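PDB 7BUG: terminal oxygenase component of carbazole from Janthinobacterium sp., which catalyses the angular dioxygenation of carbazole at its C-9a and C-1 positions, using a Rieske [2Fe-2S] cluster and a mononuclear iron. Local coordinates for residues Lys163-Ser169 / Asn292-Gln298; Leu173-Asn177 / Ala336-Val341; Leu46-Gly50 / Val287-Glu291; Pro267-Lys271 / Gln282-Tyr286. All blocks are in the same frame, centred on the assembly; numbering follows the deposited sequence.

Contact 1 (Lys163-Ser169 / Asn292-Gln298); sequences KNQIIKS and NTHYYFQ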
loop_
_atom_site.group_PDB
_atom_site.type_symbol
_atom_site.label_atom_id
_atom_site.label_comp_id
_atom_site.label_asym_id
_atom_site.label_seq_id
_atom_site.Cartn_x
_atom_site.Cartn_y
_atom_site.Cartn_z
ATOM N N LYS A 163 -16.385 27.119 0.858
ATOM C CA LYS A 163 -16.356 25.731 1.320
ATOM C C LYS A 163 -14.973 25.147 0.997
ATOM O O LYS A 163 -14.413 25.523 -0.037
ATOM C CB LYS A 163 -17.432 24.969 0.545
ATOM C CG LYS A 163 -17.592 23.557 0.999
ATOM C CD LYS A 163 -18.555 22.801 0.156
ATOM C CE LYS A 163 -18.456 21.348 0.529
ATOM N NZ LYS A 163 -19.196 20.562 -0.465
ATOM N N ASN A 164 -14.483 24.260 1.831
ATOM C CA ASN A 164 -13.149 23.627 1.662
ATOM C C ASN A 164 -13.350 22.128 1.852
ATOM O O ASN A 164 -14.200 21.712 2.722
ATOM C CB ASN A 164 -12.122 24.197 2.644
ATOM C CG ASN A 164 -10.693 23.775 2.331
ATOM O OD1 ASN A 164 -10.416 23.411 1.167
ATOM N ND2 ASN A 164 -9.832 23.834 3.347
ATOM N N GLN A 165 -12.673 21.330 1.059
ATOM C CA GLN A 165 -12.620 19.873 1.333
ATOM C C GLN A 165 -11.344 19.293 0.743
ATOM O O GLN A 165 -10.646 19.960 -0.023
ATOM C CB GLN A 165 -13.861 19.184 0.800
ATOM C CG GLN A 165 -13.935 19.244 -0.681
ATOM C CD GLN A 165 -15.311 18.855 -1.176
ATOM O OE1 GLN A 165 -16.082 19.672 -1.667
ATOM N NE2 GLN A 165 -15.561 17.565 -1.099
ATOM N N ILE A 166 -11.043 18.102 1.174
ATOM C CA ILE A 166 -9.807 17.382 0.753
ATOM C C ILE A 166 -10.225 16.421 -0.350
ATOM O O ILE A 166 -11.176 15.622 -0.133
ATOM C CB ILE A 166 -9.162 16.660 1.930
ATOM C CG1 ILE A 166 -8.672 17.681 2.960
ATOM C CG2 ILE A 166 -8.040 15.748 1.489
ATOM C CD1 ILE A 166 -8.127 17.056 4.206
ATOM N N ILE A 167 -9.523 16.481 -1.465
ATOM C CA ILE A 167 -9.838 15.707 -2.685
ATOM C C ILE A 167 -8.620 14.870 -3.043
ATOM O O ILE A 167 -7.519 15.411 -3.090
ATOM C CB ILE A 167 -10.276 16.594 -3.853
ATOM C CG1 ILE A 167 -11.468 17.490 -3.506
ATOM C CG2 ILE A 167 -10.563 15.760 -5.104
ATOM C CD1 ILE A 167 -12.686 16.781 -3.003
ATOM N N LYS A 168 -8.840 13.595 -3.372
ATOM C CA LYS A 168 -7.718 12.698 -3.704
ATOM C C LYS A 168 -7.378 12.764 -5.199
ATOM O O LYS A 168 -7.617 11.800 -5.971
ATOM C CB LYS A 168 -8.074 11.263 -3.251
ATOM C CG LYS A 168 -8.269 11.146 -1.757
ATOM C CD LYS A 168 -8.866 9.831 -1.308
ATOM C CE LYS A 168 -9.667 9.978 -0.030
ATOM N NZ LYS A 168 -10.257 8.681 0.393
ATOM N N SER A 169 -6.843 13.897 -5.654
ATOM C CA SER A 169 -6.133 13.960 -6.935
ATOM C C SER A 169 -4.983 14.927 -6.742
ATOM O O SER A 169 -5.031 15.810 -5.847
ATOM C CB SER A 169 -6.957 14.375 -8.098
ATOM O OG SER A 169 -7.076 15.803 -8.200
ATOM N N ASN A 292 -0.650 13.348 -4.062
ATOM C CA ASN A 292 -1.904 12.629 -4.404
ATOM C C ASN A 292 -3.175 13.404 -4.023
ATOM O O ASN A 292 -4.270 12.892 -4.284
ATOM C CB ASN A 292 -1.936 11.310 -3.621
ATOM C CG ASN A 292 -0.728 10.445 -3.866
ATOM O OD1 ASN A 292 -0.282 10.307 -5.005
ATOM N ND2 ASN A 292 -0.119 9.988 -2.778
ATOM N N THR A 293 -3.079 14.568 -3.360
ATOM C CA THR A 293 -4.206 15.156 -2.600
ATOM C C THR A 293 -4.150 16.694 -2.719
ATOM O O THR A 293 -3.066 17.253 -2.769
ATOM C CB THR A 293 -4.108 14.744 -1.118
ATOM O OG1 THR A 293 -3.640 13.385 -1.041
ATOM C CG2 THR A 293 -5.454 14.879 -0.454
ATOM N N HIS A 294 -5.295 17.333 -2.749
ATOM C CA HIS A 294 -5.399 18.807 -2.745
ATOM C C HIS A 294 -6.521 19.227 -1.818
ATOM O O HIS A 294 -7.522 18.518 -1.643
ATOM C CB HIS A 294 -5.511 19.428 -4.129
ATOM C CG HIS A 294 -6.754 19.123 -4.881
ATOM N ND1 HIS A 294 -6.898 17.903 -5.579
ATOM C CD2 HIS A 294 -7.861 19.844 -5.142
ATOM C CE1 HIS A 294 -8.074 17.907 -6.159
ATOM N NE2 HIS A 294 -8.694 19.041 -5.926
ATOM N N TYR A 295 -6.418 20.451 -1.337
ATOM C CA TYR A 295 -7.615 21.169 -0.837
ATOM C C TYR A 295 -8.330 21.820 -2.020
ATOM O O TYR A 295 -7.727 22.469 -2.858
ATOM C CB TYR A 295 -7.307 22.306 0.130
ATOM C CG TYR A 295 -6.760 21.938 1.461
ATOM C CD1 TYR A 295 -7.625 21.395 2.393
ATOM C CD2 TYR A 295 -5.431 22.158 1.817
ATOM C CE1 TYR A 295 -7.174 21.032 3.634
ATOM C CE2 TYR A 295 -4.965 21.792 3.066
ATOM C CZ TYR A 295 -5.861 21.268 3.986
ATOM O OH TYR A 295 -5.495 20.872 5.245
ATOM N N TYR A 296 -9.623 21.596 -2.141
ATOM C CA TYR A 296 -10.480 22.279 -3.128
ATOM C C TYR A 296 -11.157 23.397 -2.361
ATOM O O TYR A 296 -12.153 23.183 -1.589
ATOM C CB TYR A 296 -11.426 21.272 -3.778
ATOM C CG TYR A 296 -12.385 21.898 -4.748
ATOM C CD1 TYR A 296 -12.029 22.918 -5.612
ATOM C CD2 TYR A 296 -13.669 21.372 -4.904
ATOM C CE1 TYR A 296 -12.911 23.458 -6.526
ATOM C CE2 TYR A 296 -14.539 21.864 -5.856
ATOM C CZ TYR A 296 -14.194 22.935 -6.656
ATOM O OH TYR A 296 -15.060 23.517 -7.576
ATOM N N PHE A 297 -10.541 24.570 -2.437
ATOM C CA PHE A 297 -10.879 25.707 -1.580
ATOM C C PHE A 297 -11.731 26.654 -2.418
ATOM O O PHE A 297 -11.219 27.371 -3.293
ATOM C CB PHE A 297 -9.604 26.343 -1.010
ATOM C CG PHE A 297 -9.854 27.389 0.052
ATOM C CD1 PHE A 297 -10.139 28.701 -0.245
ATOM C CD2 PHE A 297 -9.703 27.054 1.368
ATOM C CE1 PHE A 297 -10.331 29.629 0.768
ATOM C CE2 PHE A 297 -9.897 27.965 2.405
ATOM C CZ PHE A 297 -10.201 29.265 2.083
ATOM N N GLN A 298 -13.055 26.545 -2.245
ATOM C CA GLN A 298 -14.018 27.168 -3.168
ATOM C C GLN A 298 -14.555 28.445 -2.488
ATOM O O GLN A 298 -14.885 28.359 -1.258
ATOM C CB GLN A 298 -15.236 26.261 -3.357
ATOM C CG GLN A 298 -15.043 25.043 -4.221
ATOM C CD GLN A 298 -16.303 24.188 -4.114
ATOM O OE1 GLN A 298 -16.703 23.795 -3.022
ATOM N NE2 GLN A 298 -16.965 23.999 -5.240
#

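Contact 2 (Leu173-Asn177 / Ala336-Val341); sequences LAVEN and AREAMV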
loop_
_atom_site.group_PDB
_atom_site.type_symbol
_atom_site.label_atom_id
_atom_site.label_comp_id
_atom_site.label_asym_id
_atom_site.label_seq_id
_atom_site.Cartn_x
_atom_site.Cartn_y
_atom_site.Cartn_z
ATOM N N LEU A 173 -4.205 18.216 -11.743
ATOM C CA LEU A 173 -5.396 17.638 -12.437
ATOM C C LEU A 173 -6.622 18.497 -12.103
ATOM O O LEU A 173 -7.439 18.744 -12.968
ATOM C CB LEU A 173 -5.546 16.188 -11.965
ATOM C CG LEU A 173 -4.368 15.272 -12.287
ATOM C CD1 LEU A 173 -4.659 13.847 -11.804
ATOM C CD2 LEU A 173 -4.028 15.325 -13.767
ATOM N N ALA A 174 -6.681 19.060 -10.892
ATOM C CA ALA A 174 -7.753 19.954 -10.442
ATOM C C ALA A 174 -7.689 21.298 -11.193
ATOM O O ALA A 174 -8.695 21.790 -11.715
ATOM C CB ALA A 174 -7.626 20.168 -8.940
ATOM N N VAL A 175 -6.482 21.898 -11.278
ATOM C CA VAL A 175 -6.310 23.185 -11.988
ATOM C C VAL A 175 -6.769 23.019 -13.426
ATOM O O VAL A 175 -7.515 23.882 -13.953
ATOM C CB VAL A 175 -4.848 23.645 -11.975
ATOM C CG1 VAL A 175 -4.665 24.860 -12.880
ATOM C CG2 VAL A 175 -4.425 24.001 -10.567
ATOM N N GLU A 176 -6.331 21.942 -14.075
ATOM C CA GLU A 176 -6.580 21.778 -15.525
ATOM C C GLU A 176 -8.060 21.540 -15.739
ATOM O O GLU A 176 -8.600 22.181 -16.655
ATOM C CB GLU A 176 -5.670 20.730 -16.117
ATOM C CG GLU A 176 -4.234 21.177 -16.046
ATOM C CD GLU A 176 -3.260 20.296 -16.801
ATOM O OE1 GLU A 176 -3.729 19.376 -17.601
ATOM O OE2 GLU A 176 -2.056 20.514 -16.661
ATOM N N ASN A 177 -8.683 20.752 -14.877
ATOM C CA ASN A 177 -10.148 20.522 -14.919
ATOM C C ASN A 177 -10.871 21.868 -14.770
ATOM O O ASN A 177 -11.877 22.080 -15.464
ATOM C CB ASN A 177 -10.561 19.552 -13.834
ATOM C CG ASN A 177 -12.053 19.576 -13.545
ATOM O OD1 ASN A 177 -12.828 19.132 -14.378
ATOM N ND2 ASN A 177 -12.400 19.969 -12.327
ATOM N N ALA A 336 -14.443 13.903 -11.932
ATOM C CA ALA A 336 -13.624 14.089 -13.154
ATOM C C ALA A 336 -12.136 14.088 -12.767
ATOM O O ALA A 336 -11.331 13.412 -13.423
ATOM C CB ALA A 336 -13.967 15.338 -13.898
ATOM N N ARG A 337 -11.769 14.876 -11.759
ATOM C CA ARG A 337 -10.337 14.913 -11.317
ATOM C C ARG A 337 -9.882 13.507 -10.932
ATOM O O ARG A 337 -8.774 13.100 -11.326
ATOM C CB ARG A 337 -10.168 15.830 -10.100
ATOM C CG ARG A 337 -10.446 17.277 -10.419
ATOM C CD ARG A 337 -10.522 18.050 -9.138
ATOM N NE ARG A 337 -11.195 19.277 -9.413
ATOM C CZ ARG A 337 -11.636 20.072 -8.472
ATOM N NH1 ARG A 337 -11.296 19.874 -7.210
ATOM N NH2 ARG A 337 -12.373 21.092 -8.812
ATOM N N GLU A 338 -10.662 12.822 -10.140
ATOM C CA GLU A 338 -10.371 11.476 -9.629
ATOM C C GLU A 338 -10.161 10.543 -10.834
ATOM O O GLU A 338 -9.295 9.661 -10.752
ATOM C CB GLU A 338 -11.478 11.000 -8.681
ATOM C CG GLU A 338 -11.541 11.770 -7.357
ATOM C CD GLU A 338 -12.760 11.425 -6.499
ATOM O OE1 GLU A 338 -13.771 10.956 -7.061
ATOM O OE2 GLU A 338 -12.708 11.624 -5.293
ATOM N N ALA A 339 -10.912 10.733 -11.904
ATOM C CA ALA A 339 -10.835 9.851 -13.083
ATOM C C ALA A 339 -9.510 10.031 -13.842
ATOM O O ALA A 339 -9.146 9.124 -14.632
ATOM C CB ALA A 339 -12.008 10.060 -14.006
ATOM N N MET A 340 -8.816 11.168 -13.664
ATOM C CA MET A 340 -7.558 11.428 -14.386
ATOM C C MET A 340 -6.350 10.853 -13.605
ATOM O O MET A 340 -5.240 10.816 -14.143
ATOM C CB MET A 340 -7.346 12.920 -14.640
ATOM C CG MET A 340 -8.067 13.368 -15.903
ATOM S SD MET A 340 -7.619 15.057 -16.459
ATOM C CE MET A 340 -8.442 15.764 -15.016
ATOM N N VAL A 341 -6.569 10.462 -12.374
ATOM C CA VAL A 341 -5.425 10.059 -11.497
ATOM C C VAL A 341 -4.605 8.933 -12.128
ATOM O O VAL A 341 -3.381 9.057 -12.174
ATOM C CB VAL A 341 -5.916 9.686 -10.082
ATOM C CG1 VAL A 341 -4.841 8.959 -9.320
ATOM C CG2 VAL A 341 -6.441 10.923 -9.331
#

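Contact 3 (Leu46-Gly50 / Val287-Glu291); sequences LKLLG and VPIDE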
loop_
_atom_site.group_PDB
_atom_site.type_symbol
_atom_site.label_atom_id
_atom_site.label_comp_id
_atom_site.label_asym_id
_atom_site.label_seq_id
_atom_site.Cartn_x
_atom_site.Cartn_y
_atom_site.Cartn_z
ATOM N N LEU A 46 -2.382 20.751 9.714
ATOM C CA LEU A 46 -2.722 20.531 8.306
ATOM C C LEU A 46 -1.424 20.196 7.582
ATOM O O LEU A 46 -0.344 20.402 8.128
ATOM C CB LEU A 46 -3.413 21.752 7.747
ATOM C CG LEU A 46 -2.569 23.024 7.774
ATOM C CD1 LEU A 46 -1.901 23.274 6.449
ATOM C CD2 LEU A 46 -3.451 24.188 8.155
ATOM N N LYS A 47 -1.563 19.652 6.400
ATOM C CA LYS A 47 -0.408 19.363 5.530
ATOM C C LYS A 47 -0.526 20.233 4.271
ATOM O O LYS A 47 -1.574 20.229 3.603
ATOM C CB LYS A 47 -0.346 17.866 5.241
ATOM C CG LYS A 47 0.885 17.526 4.416
ATOM C CD LYS A 47 0.997 16.034 4.082
ATOM C CE LYS A 47 1.644 15.301 5.221
ATOM N NZ LYS A 47 1.772 13.873 4.871
ATOM N N LEU A 48 0.552 20.947 3.936
ATOM C CA LEU A 48 0.610 21.882 2.812
ATOM C C LEU A 48 1.921 21.661 2.067
ATOM O O LEU A 48 2.995 21.698 2.705
ATOM C CB LEU A 48 0.500 23.303 3.335
ATOM C CG LEU A 48 0.593 24.403 2.303
ATOM C CD1 LEU A 48 -0.453 24.280 1.212
ATOM C CD2 LEU A 48 0.538 25.774 2.945
ATOM N N LEU A 49 1.842 21.386 0.767
ATOM C CA LEU A 49 3.064 21.134 -0.048
ATOM C C LEU A 49 3.872 20.001 0.581
ATOM O O LEU A 49 5.110 19.999 0.505
ATOM C CB LEU A 49 3.879 22.426 -0.203
ATOM C CG LEU A 49 3.565 23.299 -1.413
ATOM C CD1 LEU A 49 2.123 23.672 -1.548
ATOM C CD2 LEU A 49 4.471 24.527 -1.430
ATOM N N GLY A 50 3.199 19.054 1.230
ATOM C CA GLY A 50 3.806 17.865 1.835
ATOM C C GLY A 50 4.317 18.060 3.225
ATOM O O GLY A 50 4.745 17.065 3.892
ATOM N N VAL A 287 -5.172 23.467 -3.821
ATOM C CA VAL A 287 -3.971 23.631 -2.962
ATOM C C VAL A 287 -3.299 22.278 -2.767
ATOM O O VAL A 287 -3.894 21.346 -2.199
ATOM C CB VAL A 287 -4.369 24.249 -1.622
ATOM C CG1 VAL A 287 -3.149 24.419 -0.748
ATOM C CG2 VAL A 287 -5.101 25.554 -1.849
ATOM N N PRO A 288 -2.002 22.150 -3.108
ATOM C CA PRO A 288 -1.322 20.878 -2.967
ATOM C C PRO A 288 -1.130 20.513 -1.495
ATOM O O PRO A 288 -0.574 21.295 -0.686
ATOM C CB PRO A 288 0.066 21.077 -3.621
ATOM C CG PRO A 288 -0.045 22.380 -4.339
ATOM C CD PRO A 288 -1.118 23.179 -3.636
ATOM N N ILE A 289 -1.616 19.323 -1.145
ATOM C CA ILE A 289 -1.426 18.713 0.199
ATOM C C ILE A 289 -0.242 17.772 0.146
ATOM O O ILE A 289 0.676 17.885 0.973
ATOM C CB ILE A 289 -2.713 18.018 0.708
ATOM C CG1 ILE A 289 -3.776 19.063 1.011
ATOM C CG2 ILE A 289 -2.439 17.131 1.899
ATOM C CD1 ILE A 289 -5.133 18.498 1.285
ATOM N N ASP A 290 -0.245 16.879 -0.837
ATOM C CA ASP A 290 0.892 15.966 -1.103
ATOM C C ASP A 290 0.755 15.583 -2.579
ATOM O O ASP A 290 -0.042 16.192 -3.260
ATOM C CB ASP A 290 0.904 14.790 -0.128
ATOM C CG ASP A 290 -0.280 13.851 -0.215
ATOM O OD1 ASP A 290 -1.012 13.872 -1.222
ATOM O OD2 ASP A 290 -0.469 13.049 0.771
ATOM N N GLU A 291 1.514 14.607 -3.064
ATOM C CA GLU A 291 1.552 14.298 -4.508
ATOM C C GLU A 291 0.181 13.850 -4.971
ATOM O O GLU A 291 -0.077 13.899 -6.135
ATOM C CB GLU A 291 2.609 13.220 -4.722
ATOM C CG GLU A 291 3.982 13.671 -4.257
ATOM C CD GLU A 291 4.466 13.361 -2.826
ATOM O OE1 GLU A 291 5.741 13.319 -2.677
ATOM O OE2 GLU A 291 3.642 13.166 -1.853
HETATM O O HOH W 1 1.881 12.741 2.462
#

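Contact 4 (Pro267-Lys271 / Gln282-Tyr286); sequences PGVLK and QFEWY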
loop_
_atom_site.group_PDB
_atom_site.type_symbol
_atom_site.label_atom_id
_atom_site.label_comp_id
_atom_site.label_asym_id
_atom_site.label_seq_id
_atom_site.Cartn_x
_atom_site.Cartn_y
_atom_site.Cartn_z
ATOM N N PRO A 267 -0.706 30.873 -7.585
ATOM C CA PRO A 267 -0.136 29.521 -7.716
ATOM C C PRO A 267 -1.073 28.380 -8.172
ATOM O O PRO A 267 -0.626 27.238 -8.310
ATOM C CB PRO A 267 0.297 29.201 -6.271
ATOM C CG PRO A 267 -0.768 29.927 -5.438
ATOM C CD PRO A 267 -1.003 31.213 -6.186
ATOM N N GLY A 268 -2.333 28.686 -8.393
ATOM C CA GLY A 268 -3.315 27.687 -8.845
ATOM C C GLY A 268 -4.695 28.057 -8.345
ATOM O O GLY A 268 -5.289 27.359 -7.473
ATOM N N VAL A 269 -5.228 29.148 -8.882
ATOM C CA VAL A 269 -6.527 29.686 -8.446
ATOM C C VAL A 269 -7.251 30.186 -9.688
ATOM O O VAL A 269 -6.687 30.965 -10.499
ATOM C CB VAL A 269 -6.448 30.755 -7.343
ATOM C CG1 VAL A 269 -5.463 31.843 -7.654
ATOM C CG2 VAL A 269 -7.786 31.372 -7.083
ATOM N N LEU A 270 -8.480 29.712 -9.828
ATOM C CA LEU A 270 -9.383 30.030 -10.951
ATOM C C LEU A 270 -10.338 31.145 -10.521
ATOM O O LEU A 270 -10.896 31.134 -9.403
ATOM C CB LEU A 270 -10.172 28.769 -11.307
ATOM C CG LEU A 270 -11.070 28.842 -12.547
ATOM C CD1 LEU A 270 -10.240 28.718 -13.818
ATOM C CD2 LEU A 270 -12.136 27.757 -12.515
ATOM N N LYS A 271 -10.586 32.073 -11.443
ATOM C CA LYS A 271 -11.625 33.109 -11.317
ATOM C C LYS A 271 -12.605 32.964 -12.471
ATOM O O LYS A 271 -12.180 32.945 -13.634
ATOM C CB LYS A 271 -10.981 34.488 -11.323
ATOM C CG LYS A 271 -12.001 35.616 -11.258
ATOM C CD LYS A 271 -11.375 36.984 -11.289
ATOM C CE LYS A 271 -12.399 38.072 -11.463
ATOM N NZ LYS A 271 -11.778 39.414 -11.455
ATOM N N GLN A 282 -16.824 33.464 -8.915
ATOM C CA GLN A 282 -16.284 32.290 -8.211
ATOM C C GLN A 282 -14.756 32.348 -8.235
ATOM O O GLN A 282 -14.188 32.539 -9.302
ATOM C CB GLN A 282 -16.877 31.021 -8.810
ATOM C CG GLN A 282 -16.404 29.756 -8.132
ATOM C CD GLN A 282 -17.328 28.562 -8.274
ATOM O OE1 GLN A 282 -18.511 28.724 -8.580
ATOM N NE2 GLN A 282 -16.803 27.354 -8.056
ATOM N N PHE A 283 -14.140 32.160 -7.080
ATOM C CA PHE A 283 -12.668 32.016 -7.007
ATOM C C PHE A 283 -12.392 30.684 -6.322
ATOM O O PHE A 283 -12.886 30.444 -5.212
ATOM C CB PHE A 283 -12.033 33.155 -6.212
ATOM C CG PHE A 283 -12.474 34.577 -6.483
ATOM C CD1 PHE A 283 -13.539 35.142 -5.780
ATOM C CD2 PHE A 283 -11.797 35.379 -7.396
ATOM C CE1 PHE A 283 -13.895 36.473 -5.979
ATOM C CE2 PHE A 283 -12.148 36.712 -7.569
ATOM C CZ PHE A 283 -13.172 37.260 -6.837
ATOM N N GLU A 284 -11.636 29.799 -6.966
ATOM C CA GLU A 284 -11.394 28.499 -6.341
ATOM C C GLU A 284 -9.908 28.141 -6.498
ATOM O O GLU A 284 -9.317 28.249 -7.580
ATOM C CB GLU A 284 -12.363 27.425 -6.861
ATOM C CG GLU A 284 -12.269 27.178 -8.321
ATOM C CD GLU A 284 -13.205 26.038 -8.767
ATOM O OE1 GLU A 284 -14.307 25.956 -8.161
ATOM O OE2 GLU A 284 -12.809 25.231 -9.597
ATOM N N TRP A 285 -9.356 27.666 -5.395
ATOM C CA TRP A 285 -7.958 27.212 -5.326
ATOM C C TRP A 285 -7.928 25.683 -5.343
ATOM O O TRP A 285 -8.839 25.046 -4.746
ATOM C CB TRP A 285 -7.288 27.705 -4.057
ATOM C CG TRP A 285 -6.862 29.144 -4.026
ATOM C CD1 TRP A 285 -5.568 29.540 -4.105
ATOM C CD2 TRP A 285 -7.640 30.346 -3.835
ATOM N NE1 TRP A 285 -5.460 30.896 -3.944
ATOM C CE2 TRP A 285 -6.718 31.419 -3.796
ATOM C CE3 TRP A 285 -9.004 30.622 -3.678
ATOM C CZ2 TRP A 285 -7.127 32.739 -3.620
ATOM C CZ3 TRP A 285 -9.393 31.940 -3.476
ATOM C CH2 TRP A 285 -8.456 32.967 -3.462
ATOM N N TYR A 286 -6.820 25.166 -5.826
ATOM C CA TYR A 286 -6.454 23.748 -5.806
ATOM C C TYR A 286 -5.108 23.651 -5.110
ATOM O O TYR A 286 -4.039 23.775 -5.753
ATOM C CB TYR A 286 -6.453 23.212 -7.218
ATOM C CG TYR A 286 -7.545 23.763 -8.091
ATOM C CD1 TYR A 286 -8.853 23.271 -8.047
ATOM C CD2 TYR A 286 -7.290 24.844 -8.914
ATOM C CE1 TYR A 286 -9.831 23.802 -8.873
ATOM C CE2 TYR A 286 -8.269 25.390 -9.724
ATOM C CZ TYR A 286 -9.548 24.868 -9.708
ATOM O OH TYR A 286 -10.432 25.503 -10.578
HETATM O O HOH W 2 -1.861 25.489 -6.236
HETATM O O HOH W 3 -3.529 26.942 -5.137
#

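Contact 1 (Lys163-Ser169 / Asn292-Gln298)
His294 lies with one face of its imidazole under Ile167, whose CB sits 3.8 Å from the ring centroid in a CH-pi contact. At the ring's edge, His294 ND1 donates a nearly straight 2.8 Å hydrogen bond to Ser169 O, tying the strand to the chain just after it has turned at Lys168, the centre of an inverse gamma turn. The two strands run antiparallel. Ile167 N to His294 O (2.9 Å) and His294 N to Ile167 O (3.0 Å) form one hydrogen-bonded pair, Lys163 N to Gln298 O (2.9 Å) with Gln298 N to Lys163 O (2.8 Å) another. Ile166 and Tyr295 share the opposite face, touching at Ile166 CG1 and Tyr295 CE1, 3.7 Å apart. On the His294 face, Ile167 CG1 reaches Tyr296 CB (3.8 Å), while the Tyr296 hydroxyl bonds to Glu284 and helix 331-344 packs over Ile167 through Ile334. This is the edge of the antiparallel sheet in the Bet v 1-like catalytic domain of ring hydroxylases, with strand 158-167 outermost within the chain.

Contact 2 (Leu173-Asn177 / Ala336-Val341)
Leu173 leads on the first helix, its side chain aimed at helix 331-344: CD1 packs 4.0 Å from Met340 CB and 4.2 Å from Val341 CG2, while Leu173 O is 3.8 Å from Met340 CE. One residue on, Ala174 makes the closest backbone approach, its CA 5.7 Å from that of Arg337. Its CB lies over one face of the Arg337 guanidinium and comes within 3.6 Å of Arg337 CD; so small a side chain lets the arginine lie across the helix. Val175 turns away, and Glu176 forms salt bridges with Arg366 and with Arg72 of a neighbouring subunit. One turn on from Leu173, the CA-to-CB bond of Asn177 points toward helix 331-344, and its side chain lies beside Ala336 and Arg337. The short helix segments have axes 9.3 Å apart, at 129° between their directions. Arg337 also makes a cation-pi contact with Tyr296. Apolar packing and this buried arginine thus join two helices at the iron site, where Asn177 sits beside the ligands His183 and Asp333.

Contact 3 (Leu46-Gly50 / Val287-Glu291)
Two backbone hydrogen bonds fasten the turn after strand 44-48 to the end of strand 281-288: Leu49 N to Pro288 O, 2.8 Å and nearly straight, and Gly50 N to Ile289 O, also 2.8 Å but more bent. Consecutive amides thus reach consecutive carbonyls, which are presented where the chain turns a corner at Ile289. Leu49 and Gly50 both have positive phi, bringing the chain round into strand 51-58. A water adds a longer polar link, accepting from Lys47 NZ (2.7 Å) and donating to Asp290 OD2 (2.9 Å), while the other carboxylate oxygen of Asp290 bonds to Thr293. The contact joins two domains, since Leu46-Gly50 belongs to the Rieske domain and Val287-Glu291 to the catalytic domain of the same chain. Between them the packing is apolar: Leu48 CD1 meets Val287 CG1 at 3.3 Å, and Leu49 CD1 lies 3.8 Å from Pro288 CG. Tyr30 on strand 28-32 touches Leu49, Val287 and Pro288. Farther out, the aliphatic part of Lys47 rests on Ile289, with Lys47 CB 4.0 Å from Ile289 CG2.

Contact 4 (Pro267-Lys271 / Gln282-Tyr286)
Strands 269-271 and 282-286 run antiparallel; the axes of these short segments approach to 4.5 Å, with 164° between their directions. They are the two arms of a beta hairpin at the middle of the catalytic domain's sheet. Leu270 and Glu284 form a hydrogen-bonded pair, Leu270 N to Glu284 O at 2.8 Å and Glu284 N to Leu270 O at 2.9 Å; the non-hydrogen-bonded pairs Val269-Trp285 and Lys271-Phe283 flank it. Tyr286 N adds a 3.1 Å bond to Gly268 O. Gly268 and Val269 together face Trp265 on the neighbouring strand as a classic beta bulge, and the backbone angles of Gly268 would jam a CB against the preceding carbonyl. Val269 sits squarely over the five-membered ring of Trp285, with its CB 3.4 Å from the ring centroid, and on the same face Lys271 CD lies 3.8 Å from Phe283 CE2. The lysine's amino group goes on to Pro151 O. On the face with Leu270, Glu284 OE1 takes bonds from Gln282 NE2 (2.9 Å) and the Tyr296 hydroxyl. The Glu284 side chain is about 6 Å from the bound Fe(II). Leu270 CB approaches Tyr286 OH to 3.4 Å, and that same Tyr286 OH donates a short 2.6 Å hydrogen bond to Glu284 OE2.

How the contacts relate
Contacts 1, 3 and 4 follow one another along strands 281-288 and 293-303. Contact 4 passes to contact 1 through Trp285 N and Phe297 O (2.8 Å) and through Tyr296 OH and Glu284 OE1 (2.6 Å); contact 3 joins contact 1 at Tyr295 N and Val287 O, also 2.8 Å. The helix pair of contact 2 packs beside this sheet, Ala174 CB lying 3.4 Å from His294 NE2 and 3.5 Å from Tyr286 CD1. The side chains of Asn177 (contact 2) and Glu284 (contact 4) are about 5 and 6 Å from the bound Fe(II); Tyr296 of contact 1 is about 5 Å from the side chain of Asp333. Contact 3 lies away, where the catalytic sheet meets the Rieske domain.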